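Local coordinates for mirolysin (Tannerella forsythia, PDB 6R7V), which probably cleaves peptide bonds as a zinc-dependent metallopeptidase of the pappalysin family, held here as its latent zymogen, at residues R4-R16 against H207-D221. The protein carries 1 engineered substitution. Numbering follows the deposited sequence.
Sequences RTCGSELNMEQIR and HAVGHWLDLRHIWGD. Engineered in segment 207-221: Ala208 (natural residue Glu). With ZN (zinc ion), chain D; CA (calcium ion), chain B.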
loop_
_atom_site.group_PDB
_atom_site.type_symbol
_atom_site.label_atom_id
_atom_site.label_comp_id
_atom_site.label_asym_id
_atom_site.label_seq_id
_atom_site.Cartn_x
_atom_site.Cartn_y
_atom_site.Cartn_z
ATOM N N ARG A 4 -11.276 -0.121 9.613
ATOM C CA ARG A 4 -10.351 0.586 8.724
ATOM C C ARG A 4 -11.108 1.146 7.505
ATOM O O ARG A 4 -12.050 0.513 7.024
ATOM C CB ARG A 4 -9.210 -0.369 8.309
ATOM C CG ARG A 4 -8.316 0.062 7.158
ATOM C CD ARG A 4 -7.195 -0.952 6.842
ATOM N NE ARG A 4 -6.460 -1.420 8.025
ATOM C CZ ARG A 4 -5.558 -0.704 8.693
ATOM N NH1 ARG A 4 -5.280 0.546 8.323
ATOM N NH2 ARG A 4 -4.934 -1.226 9.743
ATOM N N THR A 5 -10.732 2.366 7.052
ATOM C CA THR A 5 -11.313 2.991 5.856
ATOM C C THR A 5 -10.216 3.089 4.814
ATOM O O THR A 5 -9.054 3.345 5.149
ATOM C CB THR A 5 -11.928 4.340 6.154
ATOM O OG1 THR A 5 -10.912 5.134 6.755
ATOM C CG2 THR A 5 -13.157 4.249 7.050
ATOM N N CYS A 6 -10.563 2.857 3.560
ATOM C CA CYS A 6 -9.603 2.840 2.472
ATOM C C CYS A 6 -10.262 3.268 1.196
ATOM O O CYS A 6 -11.385 2.837 0.923
ATOM C CB CYS A 6 -9.000 1.443 2.355
ATOM S SG CYS A 6 -7.844 1.232 0.982
ATOM N N GLY A 7 -9.583 4.088 0.405
ATOM C CA GLY A 7 -10.162 4.536 -0.852
ATOM C C GLY A 7 -9.781 3.673 -2.039
ATOM O O GLY A 7 -9.994 4.098 -3.184
ATOM N N SER A 8 -9.229 2.455 -1.810
ATOM C CA SER A 8 -8.802 1.599 -2.907
ATOM C C SER A 8 -9.544 0.277 -2.989
ATOM O O SER A 8 -8.943 -0.767 -3.205
ATOM C CB SER A 8 -7.307 1.346 -2.826
ATOM O OG SER A 8 -6.596 2.566 -2.934
ATOM N N GLU A 9 -10.864 0.337 -2.919
ATOM C CA GLU A 9 -11.681 -0.849 -3.115
ATOM C C GLU A 9 -11.864 -1.078 -4.612
ATOM O O GLU A 9 -11.985 -0.115 -5.370
ATOM C CB GLU A 9 -13.044 -0.682 -2.419
ATOM C CG GLU A 9 -12.949 -0.623 -0.895
ATOM C CD GLU A 9 -14.209 -0.350 -0.091
ATOM O OE1 GLU A 9 -14.120 -0.350 1.159
ATOM O OE2 GLU A 9 -15.279 -0.128 -0.702
ATOM N N LEU A 10 -11.955 -2.349 -5.030
ATOM C CA LEU A 10 -12.217 -2.722 -6.413
ATOM C C LEU A 10 -13.386 -3.684 -6.471
ATOM O O LEU A 10 -13.206 -4.902 -6.584
ATOM C CB LEU A 10 -10.990 -3.333 -7.116
ATOM C CG LEU A 10 -9.789 -2.393 -7.357
ATOM C CD1 LEU A 10 -8.611 -3.182 -7.947
ATOM C CD2 LEU A 10 -10.146 -1.234 -8.316
ATOM N N ASN A 11 -14.602 -3.139 -6.354
ATOM C CA ASN A 11 -15.823 -3.924 -6.426
ATOM C C ASN A 11 -16.110 -4.175 -7.888
ATOM O O ASN A 11 -16.628 -3.300 -8.580
ATOM C CB ASN A 11 -16.962 -3.202 -5.705
ATOM C CG ASN A 11 -18.222 -4.017 -5.656
ATOM O OD1 ASN A 11 -18.535 -4.760 -6.589
ATOM N ND2 ASN A 11 -18.960 -3.910 -4.556
ATOM N N MET A 12 -15.690 -5.339 -8.375
ATOM C CA MET A 12 -15.737 -5.641 -9.797
ATOM C C MET A 12 -17.145 -5.649 -10.367
ATOM O O MET A 12 -17.297 -5.159 -11.484
ATOM C CB MET A 12 -14.991 -6.942 -10.119
ATOM C CG MET A 12 -13.496 -6.846 -9.839
ATOM S SD MET A 12 -12.608 -5.408 -10.535
ATOM C CE MET A 12 -12.864 -5.634 -12.247
ATOM N N GLU A 13 -18.164 -6.128 -9.609
ATOM C CA GLU A 13 -19.575 -6.077 -10.024
ATOM C C GLU A 13 -19.997 -4.627 -10.262
ATOM O O GLU A 13 -20.649 -4.330 -11.271
ATOM C CB GLU A 13 -20.469 -6.730 -8.939
ATOM C CG GLU A 13 -21.971 -6.672 -9.208
ATOM C CD GLU A 13 -22.922 -7.219 -8.151
ATOM O OE1 GLU A 13 -24.044 -6.673 -8.039
ATOM O OE2 GLU A 13 -22.564 -8.196 -7.453
ATOM N N GLN A 14 -19.647 -3.731 -9.322
ATOM C CA GLN A 14 -19.995 -2.307 -9.423
ATOM C C GLN A 14 -19.231 -1.640 -10.545
ATOM O O GLN A 14 -19.825 -0.861 -11.283
ATOM C CB GLN A 14 -19.712 -1.578 -8.098
ATOM C CG GLN A 14 -20.200 -0.120 -8.052
ATOM C CD GLN A 14 -20.052 0.459 -6.668
ATOM O OE1 GLN A 14 -20.151 -0.246 -5.658
ATOM N NE2 GLN A 14 -19.814 1.755 -6.582
ATOM N N ILE A 15 -17.918 -1.919 -10.673
ATOM C CA ILE A 15 -17.093 -1.290 -11.708
ATOM C C ILE A 15 -17.573 -1.706 -13.105
ATOM O O ILE A 15 -17.617 -0.861 -13.998
ATOM C CB ILE A 15 -15.605 -1.625 -11.466
ATOM C CG1 ILE A 15 -15.125 -0.902 -10.201
ATOM C CG2 ILE A 15 -14.730 -1.287 -12.686
ATOM C CD1 ILE A 15 -13.711 -1.322 -9.722
ATOM N N ARG A 16 -17.995 -2.973 -13.281
ATOM C CA ARG A 16 -18.509 -3.472 -14.552
ATOM C C ARG A 16 -19.636 -2.569 -15.072
ATOM O O ARG A 16 -19.689 -2.316 -16.273
ATOM C CB ARG A 16 -19.007 -4.914 -14.382
ATOM C CG ARG A 16 -19.169 -5.672 -15.693
ATOM C CD ARG A 16 -19.787 -7.028 -15.433
ATOM N NE ARG A 16 -19.552 -7.940 -16.550
ATOM C CZ ARG A 16 -19.821 -9.241 -16.528
ATOM N NH1 ARG A 16 -19.566 -9.995 -17.588
ATOM N NH2 ARG A 16 -20.340 -9.801 -15.440
ATOM N N HIS A 207 -0.589 -1.475 4.234
ATOM C CA HIS A 207 -1.762 -1.863 3.456
ATOM C C HIS A 207 -1.812 -1.074 2.120
ATOM O O HIS A 207 -2.036 -1.675 1.057
ATOM C CB HIS A 207 -2.982 -1.573 4.338
ATOM C CG HIS A 207 -4.312 -1.775 3.693
ATOM N ND1 HIS A 207 -5.109 -2.859 4.013
ATOM C CD2 HIS A 207 -4.973 -0.981 2.817
ATOM C CE1 HIS A 207 -6.221 -2.695 3.318
ATOM N NE2 HIS A 207 -6.167 -1.586 2.565
ATOM N N ALA A 208 -1.619 0.260 2.178
ATOM C CA ALA A 208 -1.690 1.097 0.966
ATOM C C ALA A 208 -0.588 0.737 0.005
ATOM O O ALA A 208 -0.822 0.699 -1.208
ATOM C CB ALA A 208 -1.580 2.566 1.333
ATOM N N VAL A 209 0.635 0.522 0.515
ATOM C CA VAL A 209 1.760 0.148 -0.363
ATOM C C VAL A 209 1.450 -1.231 -1.004
ATOM O O VAL A 209 1.782 -1.435 -2.179
ATOM C CB VAL A 209 3.125 0.201 0.394
ATOM C CG1 VAL A 209 4.268 -0.384 -0.432
ATOM C CG2 VAL A 209 3.448 1.632 0.810
ATOM N N GLY A 210 0.764 -2.126 -0.270
ATOM C CA GLY A 210 0.324 -3.383 -0.864
ATOM C C GLY A 210 -0.528 -3.109 -2.095
ATOM O O GLY A 210 -0.311 -3.726 -3.129
ATOM N N HIS A 211 -1.512 -2.161 -2.025
ATOM C CA HIS A 211 -2.287 -1.808 -3.249
ATOM C C HIS A 211 -1.410 -1.210 -4.360
ATOM O O HIS A 211 -1.611 -1.528 -5.534
ATOM C CB HIS A 211 -3.371 -0.788 -2.931
ATOM C CG HIS A 211 -4.478 -1.247 -2.018
ATOM N ND1 HIS A 211 -5.255 -2.362 -2.299
ATOM C CD2 HIS A 211 -4.989 -0.634 -0.929
ATOM C CE1 HIS A 211 -6.206 -2.391 -1.369
ATOM N NE2 HIS A 211 -6.101 -1.369 -0.547
ATOM N N TRP A 212 -0.462 -0.338 -3.994
ATOM C CA TRP A 212 0.443 0.237 -5.003
ATOM C C TRP A 212 1.280 -0.872 -5.695
ATOM O O TRP A 212 1.734 -0.687 -6.842
ATOM C CB TRP A 212 1.314 1.263 -4.270
ATOM C CG TRP A 212 2.301 1.982 -5.126
ATOM C CD1 TRP A 212 2.052 3.007 -5.998
ATOM C CD2 TRP A 212 3.704 1.764 -5.142
ATOM N NE1 TRP A 212 3.222 3.412 -6.586
ATOM C CE2 TRP A 212 4.254 2.634 -6.112
ATOM C CE3 TRP A 212 4.549 0.881 -4.463
ATOM C CZ2 TRP A 212 5.633 2.682 -6.376
ATOM C CZ3 TRP A 212 5.905 0.919 -4.731
ATOM C CH2 TRP A 212 6.432 1.785 -5.706
ATOM N N LEU A 213 1.451 -2.034 -5.001
ATOM C CA LEU A 213 2.122 -3.211 -5.498
ATOM C C LEU A 213 1.121 -4.300 -5.951
ATOM O O LEU A 213 1.440 -5.498 -6.008
ATOM C CB LEU A 213 3.130 -3.744 -4.478
ATOM C CG LEU A 213 4.313 -2.800 -4.208
ATOM C CD1 LEU A 213 5.174 -3.330 -3.097
ATOM C CD2 LEU A 213 5.144 -2.537 -5.508
ATOM N N ASP A 214 -0.067 -3.859 -6.354
ATOM C CA ASP A 214 -1.072 -4.649 -7.080
ATOM C C ASP A 214 -1.960 -5.540 -6.213
ATOM O O ASP A 214 -2.769 -6.313 -6.770
ATOM C CB ASP A 214 -0.410 -5.516 -8.196
ATOM C CG ASP A 214 -1.179 -5.532 -9.485
ATOM O OD1 ASP A 214 -1.973 -4.623 -9.693
ATOM O OD2 ASP A 214 -0.990 -6.488 -10.278
ATOM N N LEU A 215 -1.870 -5.449 -4.893
ATOM C CA LEU A 215 -2.736 -6.297 -4.071
ATOM C C LEU A 215 -4.102 -5.692 -3.884
ATOM O O LEU A 215 -4.243 -4.453 -3.793
ATOM C CB LEU A 215 -2.121 -6.538 -2.685
ATOM C CG LEU A 215 -0.744 -7.185 -2.663
ATOM C CD1 LEU A 215 -0.331 -7.477 -1.237
ATOM C CD2 LEU A 215 -0.693 -8.462 -3.518
ATOM N N ARG A 216 -5.085 -6.574 -3.717
ATOM C CA ARG A 216 -6.473 -6.193 -3.460
ATOM C C ARG A 216 -6.877 -6.574 -2.059
ATOM O O ARG A 216 -6.314 -7.497 -1.442
ATOM C CB ARG A 216 -7.391 -6.937 -4.427
ATOM C CG ARG A 216 -7.154 -6.565 -5.864
ATOM C CD ARG A 216 -8.257 -7.131 -6.697
ATOM N NE ARG A 216 -7.955 -7.029 -8.116
ATOM C CZ ARG A 216 -8.822 -7.339 -9.069
ATOM N NH1 ARG A 216 -10.059 -7.708 -8.757
ATOM N NH2 ARG A 216 -8.467 -7.270 -10.342
ATOM N N HIS A 217 -7.972 -5.976 -1.601
ATOM C CA HIS A 217 -8.571 -6.394 -0.336
ATOM C C HIS A 217 -8.831 -7.879 -0.334
ATOM O O HIS A 217 -9.354 -8.428 -1.314
ATOM C CB HIS A 217 -9.860 -5.644 -0.110
ATOM C CG HIS A 217 -9.614 -4.208 0.181
ATOM N ND1 HIS A 217 -10.514 -3.247 -0.187
ATOM C CD2 HIS A 217 -8.555 -3.613 0.777
ATOM C CE1 HIS A 217 -10.004 -2.094 0.214
ATOM N NE2 HIS A 217 -8.807 -2.252 0.764
ATOM N N ILE A 218 -8.473 -8.525 0.781
ATOM C CA ILE A 218 -8.471 -9.986 0.851
ATOM C C ILE A 218 -9.884 -10.597 0.662
ATOM O O ILE A 218 -10.019 -11.718 0.173
ATOM C CB ILE A 218 -7.833 -10.427 2.180
ATOM C CG1 ILE A 218 -7.600 -11.936 2.220
ATOM C CG2 ILE A 218 -8.655 -9.947 3.402
ATOM C CD1 ILE A 218 -6.621 -12.358 3.319
ATOM N N TRP A 219 -10.923 -9.857 1.045
ATOM C CA TRP A 219 -12.292 -10.375 0.921
ATOM C C TRP A 219 -12.921 -10.141 -0.469
ATOM O O TRP A 219 -14.067 -10.570 -0.693
ATOM C CB TRP A 219 -13.200 -9.802 2.014
ATOM C CG TRP A 219 -13.516 -8.362 1.834
ATOM C CD1 TRP A 219 -14.608 -7.828 1.219
ATOM C CD2 TRP A 219 -12.699 -7.257 2.240
ATOM N NE1 TRP A 219 -14.510 -6.452 1.201
ATOM C CE2 TRP A 219 -13.357 -6.076 1.834
ATOM C CE3 TRP A 219 -11.503 -7.147 2.966
ATOM C CZ2 TRP A 219 -12.836 -4.799 2.084
ATOM C CZ3 TRP A 219 -10.980 -5.884 3.202
ATOM C CH2 TRP A 219 -11.664 -4.722 2.786
ATOM N N GLY A 220 -12.214 -9.486 -1.382
ATOM C CA GLY A 220 -12.716 -9.353 -2.750
ATOM C C GLY A 220 -13.640 -8.197 -3.077
ATOM O O GLY A 220 -14.165 -8.150 -4.189
ATOM N N ASP A 221 -13.821 -7.251 -2.138
ATOM C CA ASP A 221 -14.606 -6.039 -2.333
ATOM C C ASP A 221 -15.962 -6.375 -2.936
ATOM O O ASP A 221 -16.369 -5.776 -3.927
ATOM C CB ASP A 221 -13.825 -5.068 -3.256
ATOM C CG ASP A 221 -12.626 -4.450 -2.566
ATOM O OD1 ASP A 221 -12.792 -3.951 -1.449
ATOM O OD2 ASP A 221 -11.515 -4.481 -3.156
HETATM ZN ZN ZN D . -7.307 -0.917 1.036
HETATM CA CA CA B . -15.947 -11.853 -0.475
HETATM O O HOH W 1 -8.861 -3.673 -3.114
HETATM O O HOH W 2 -16.043 -2.748 -1.760
HETATM O O HOH W 3 -11.639 -7.268 -6.319
HETATM O O HOH W 4 -15.233 -7.762 -6.624
HETATM O O HOH W 5 -14.852 -13.499 -1.798
#
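The cysteine switch of this metzincin zymogen is set where Cys6, from the N-terminal pro-segment, enters the zinc site formed by His207, His211 and His217. Cys6 SG binds the zinc ion at 2.2 Å, and the NE2 atoms of the three histidines complete four-coordination at 2.0 Å each. With chi1 at 177° the sulfur swings anti to the Cys6 backbone N and reaches the metal, probably as a thiolate, which the Ser8 N-H, donating to Cys6 SG at 3.3 Å, would help stabilise. The pro-segment also leans on the ligand rings: Arg4 CD lies over one face of His207, and Ser8 CB over one face of His211, 3.8 Å from the ring centroid, both CH-pi contacts. Beyond the rings, Arg4 forms a salt bridge with Asp272, and His207 ND1 is hydrogen-bonded to Tyr266 O.

Asp221, just after the His217-Gly220 turn, ties the ligand His217 to the pro-segment backbone. Its OD1 uses the syn lone pair to accept His217 ND1 at 2.7 Å, 1° out of the imidazole plane, whereas OD2 receives Leu10 N from above the carboxylate plane in a nearly straight bond (2.9 Å, 176°). A water donates to both Ser8 O and Asp221 OD2 and accepts from His217 N. Farther along, Leu10 CD1 sits over the Arg216 guanidinium face, 3.9 Å from Arg216 NE.

The cysteine sulfur thus holds a zinc coordination position that catalysis would probably need for solvent or substrate, consistent with latency, and Asp221 bridges Leu10 N and the ligand His217.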